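Local coordinates for hydrolase, haloacid dehalogenase-like family (PDB 2I6X), which is a predicted hydrolase of the haloacid dehalogenase superfamily whose natural substrate is not established, at residues A[9-17]-A[89-98]. Residues are numbered along the deposited sequence; the frame is centred on the assembly and turned at random.
Sequences VFDLGGVLI and EISAEKFDYI
Ile98 lays its CD1 methyl on the ring of Phe10, and this CH-pi contact shows how a helix is seated against a Rossmann-like sheet and the loop leaving its central strand. The methyl stands 3.7 Å above the Phe10 ring centroid, only 7° off the normal. The same Ile98 CD1 meets Leu16 CD2, tip to tip, at 3.3 Å, roughly at right angles to its approach to the ring. Leu16 keeps CG beside its own backbone N (chi1 -62°) and sends CD1 to Phe95 CZ, the two side chains crossing at about a right angle; Leu12 CD1 reaches the edge of that ring. Farther along, Ile17 and Ile90 lie side by side, CG2 of the former 4.0 Å from CG1 of the latter, as an antiparallel non-hydrogen-bonded pair.

Two polar bonds pin the loop. Ser91 N donates to Leu16 O at 3.1 Å, while Ser91 OG weakly caps the helix through Lys94 N. Lys94, extended beyond CG, brings NZ to Val15 O at 3.0 Å, tilted 27° from the carbonyl plane; NZ also binds Glu197 O, and Trp199 NE1 shares the Val15 carbonyl.

The loop follows Asp11, whose place is consistent with the superfamily's nucleophile position. Strand 7-10 runs between 106-111 and 170-173, Phe126 and Phe136 pack on Phe95, and helix 200-207 touches helix 92-101 through Lys94 and Tyr97.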
loop_
_atom_site.group_PDB
_atom_site.type_symbol
_atom_site.label_atom_id
_atom_site.label_comp_id
_atom_site.label_asym_id
_atom_site.label_seq_id
_atom_site.Cartn_x
_atom_site.Cartn_y
_atom_site.Cartn_z
ATOM N N VAL A 9 11.761 -3.166 2.396
ATOM C CA VAL A 9 10.578 -2.914 1.578
ATOM C C VAL A 9 9.396 -2.820 2.521
ATOM O O VAL A 9 9.219 -3.681 3.375
ATOM C CB VAL A 9 10.312 -4.088 0.575
ATOM C CG1 VAL A 9 9.008 -3.847 -0.221
ATOM C CG2 VAL A 9 11.485 -4.274 -0.368
ATOM N N PHE A 10 8.590 -1.772 2.369
ATOM C CA PHE A 10 7.443 -1.534 3.232
ATOM C C PHE A 10 6.173 -1.606 2.423
ATOM O O PHE A 10 6.146 -1.155 1.276
ATOM C CB PHE A 10 7.527 -0.119 3.814
ATOM C CG PHE A 10 8.701 0.106 4.712
ATOM C CD1 PHE A 10 8.566 0.001 6.099
ATOM C CD2 PHE A 10 9.938 0.450 4.186
ATOM C CE1 PHE A 10 9.657 0.213 6.939
ATOM C CE2 PHE A 10 11.022 0.646 5.014
ATOM C CZ PHE A 10 10.877 0.528 6.395
ATOM N N ASP A 11 5.102 -2.128 3.015
ATOM C CA ASP A 11 3.757 -1.823 2.476
ATOM C C ASP A 11 3.355 -0.418 2.980
ATOM O O ASP A 11 3.970 0.120 3.890
ATOM C CB ASP A 11 2.756 -2.879 2.949
ATOM C CG ASP A 11 1.431 -2.840 2.209
ATOM O OD1 ASP A 11 1.265 -2.147 1.168
ATOM O OD2 ASP A 11 0.516 -3.531 2.710
ATOM N N LEU A 12 2.320 0.160 2.389
ATOM C CA LEU A 12 1.808 1.446 2.777
ATOM C C LEU A 12 0.652 1.234 3.760
ATOM O O LEU A 12 0.810 1.483 4.969
ATOM C CB LEU A 12 1.345 2.228 1.538
ATOM C CG LEU A 12 0.873 3.680 1.764
ATOM C CD1 LEU A 12 1.936 4.559 2.436
ATOM C CD2 LEU A 12 0.437 4.274 0.430
ATOM N N GLY A 13 -0.492 0.771 3.248
ATOM C CA GLY A 13 -1.650 0.469 4.065
ATOM C C GLY A 13 -1.286 -0.588 5.088
ATOM O O GLY A 13 -0.639 -1.610 4.743
ATOM N N GLY A 14 -1.684 -0.356 6.343
ATOM C CA GLY A 14 -1.459 -1.337 7.407
ATOM C C GLY A 14 -0.161 -1.060 8.141
ATOM O O GLY A 14 -0.156 -0.804 9.349
ATOM N N VAL A 15 0.923 -1.027 7.395
ATOM C CA VAL A 15 2.260 -0.778 7.915
ATOM C C VAL A 15 2.556 0.716 8.265
ATOM O O VAL A 15 2.998 1.034 9.366
ATOM C CB VAL A 15 3.295 -1.377 6.871
ATOM C CG1 VAL A 15 4.728 -1.100 7.275
ATOM C CG2 VAL A 15 3.046 -2.858 6.742
ATOM N N LEU A 16 2.310 1.623 7.315
ATOM C CA LEU A 16 2.642 3.037 7.490
ATOM C C LEU A 16 1.389 3.881 7.730
ATOM O O LEU A 16 1.438 4.913 8.412
ATOM C CB LEU A 16 3.413 3.543 6.276
ATOM C CG LEU A 16 4.776 2.909 5.955
ATOM C CD1 LEU A 16 5.313 3.306 4.556
ATOM C CD2 LEU A 16 5.778 3.301 7.039
ATOM N N ILE A 17 0.261 3.459 7.156
ATOM C CA ILE A 17 -0.992 4.152 7.395
ATOM C C ILE A 17 -1.921 3.136 8.030
ATOM O O ILE A 17 -2.225 2.102 7.415
ATOM C CB ILE A 17 -1.663 4.673 6.074
ATOM C CG1 ILE A 17 -0.693 5.504 5.236
ATOM C CG2 ILE A 17 -3.005 5.427 6.379
ATOM C CD1 ILE A 17 -1.289 5.948 3.907
ATOM N N GLU A 89 -4.867 6.746 10.273
ATOM C CA GLU A 89 -3.690 7.508 10.675
ATOM C C GLU A 89 -2.492 7.342 9.752
ATOM O O GLU A 89 -2.003 6.228 9.543
ATOM C CB GLU A 89 -3.239 7.199 12.110
ATOM C CG GLU A 89 -1.914 7.934 12.409
ATOM C CD GLU A 89 -1.406 7.842 13.844
ATOM O OE1 GLU A 89 -1.405 6.729 14.424
ATOM O OE2 GLU A 89 -0.964 8.895 14.370
ATOM N N ILE A 90 -2.007 8.459 9.231
ATOM C CA ILE A 90 -0.753 8.493 8.516
ATOM C C ILE A 90 0.356 8.711 9.556
ATOM O O ILE A 90 0.501 9.810 10.121
ATOM C CB ILE A 90 -0.803 9.562 7.407
ATOM C CG1 ILE A 90 -1.991 9.256 6.459
ATOM C CG2 ILE A 90 0.526 9.637 6.676
ATOM C CD1 ILE A 90 -2.490 10.411 5.576
ATOM N N SER A 91 1.103 7.641 9.850
ATOM C CA SER A 91 2.097 7.656 10.934
ATOM C C SER A 91 3.296 8.556 10.646
ATOM O O SER A 91 4.239 8.160 9.968
ATOM C CB SER A 91 2.587 6.245 11.275
ATOM O OG SER A 91 3.250 6.269 12.538
ATOM N N ALA A 92 3.230 9.777 11.146
ATOM C CA ALA A 92 4.356 10.696 11.091
ATOM C C ALA A 92 5.646 10.067 11.657
ATOM O O ALA A 92 6.707 10.199 11.044
ATOM C CB ALA A 92 4.022 12.015 11.848
ATOM N N GLU A 93 5.556 9.391 12.812
ATOM C CA GLU A 93 6.744 8.827 13.443
ATOM C C GLU A 93 7.393 7.691 12.652
ATOM O O GLU A 93 8.612 7.606 12.613
ATOM C CB GLU A 93 6.534 8.488 14.926
ATOM C CG GLU A 93 5.883 7.146 15.290
ATOM C CD GLU A 93 5.797 6.961 16.829
ATOM O OE1 GLU A 93 6.851 6.679 17.474
ATOM O OE2 GLU A 93 4.676 7.119 17.398
ATOM N N LYS A 94 6.585 6.852 12.004
ATOM C CA LYS A 94 7.127 5.792 11.165
ATOM C C LYS A 94 7.775 6.360 9.911
ATOM O O LYS A 94 8.789 5.841 9.460
ATOM C CB LYS A 94 6.080 4.739 10.831
ATOM C CG LYS A 94 5.582 3.975 12.054
ATOM C CD LYS A 94 4.482 3.017 11.637
ATOM C CE LYS A 94 3.786 2.337 12.806
ATOM N NZ LYS A 94 2.698 1.441 12.293
ATOM N N PHE A 95 7.230 7.453 9.372
ATOM C CA PHE A 95 7.909 8.119 8.254
ATOM C C PHE A 95 9.227 8.772 8.676
ATOM O O PHE A 95 10.217 8.691 7.951
ATOM C CB PHE A 95 6.988 9.107 7.538
ATOM C CG PHE A 95 6.095 8.455 6.543
ATOM C CD1 PHE A 95 6.589 8.068 5.290
ATOM C CD2 PHE A 95 4.770 8.174 6.859
ATOM C CE1 PHE A 95 5.751 7.441 4.333
ATOM C CE2 PHE A 95 3.930 7.534 5.925
ATOM C CZ PHE A 95 4.426 7.178 4.655
ATOM N N ASP A 96 9.230 9.406 9.848
ATOM C CA ASP A 96 10.460 9.920 10.429
ATOM C C ASP A 96 11.522 8.829 10.584
ATOM O O ASP A 96 12.681 9.048 10.238
ATOM C CB ASP A 96 10.187 10.597 11.786
ATOM C CG ASP A 96 9.666 12.013 11.632
ATOM O OD1 ASP A 96 9.753 12.565 10.507
ATOM O OD2 ASP A 96 9.178 12.587 12.624
ATOM N N TYR A 97 11.107 7.663 11.087
ATOM C CA TYR A 97 12.006 6.547 11.305
ATOM C C TYR A 97 12.580 6.035 9.988
ATOM O O TYR A 97 13.761 5.749 9.885
ATOM C CB TYR A 97 11.311 5.410 12.054
ATOM C CG TYR A 97 12.190 4.192 12.150
ATOM C CD1 TYR A 97 13.398 4.233 12.867
ATOM C CD2 TYR A 97 11.842 3.014 11.514
ATOM C CE1 TYR A 97 14.240 3.114 12.938
ATOM C CE2 TYR A 97 12.675 1.872 11.578
ATOM C CZ TYR A 97 13.869 1.938 12.289
ATOM O OH TYR A 97 14.682 0.838 12.368
ATOM N N ILE A 98 11.723 5.925 8.990
ATOM C CA ILE A 98 12.107 5.491 7.658
ATOM C C ILE A 98 13.099 6.505 7.105
ATOM O O ILE A 98 14.083 6.145 6.500
ATOM C CB ILE A 98 10.841 5.339 6.758
ATOM C CG1 ILE A 98 10.081 4.080 7.140
ATOM C CG2 ILE A 98 11.158 5.262 5.264
ATOM C CD1 ILE A 98 8.900 3.859 6.240
HETATM O O HOH W 1 1.638 -1.283 11.429
#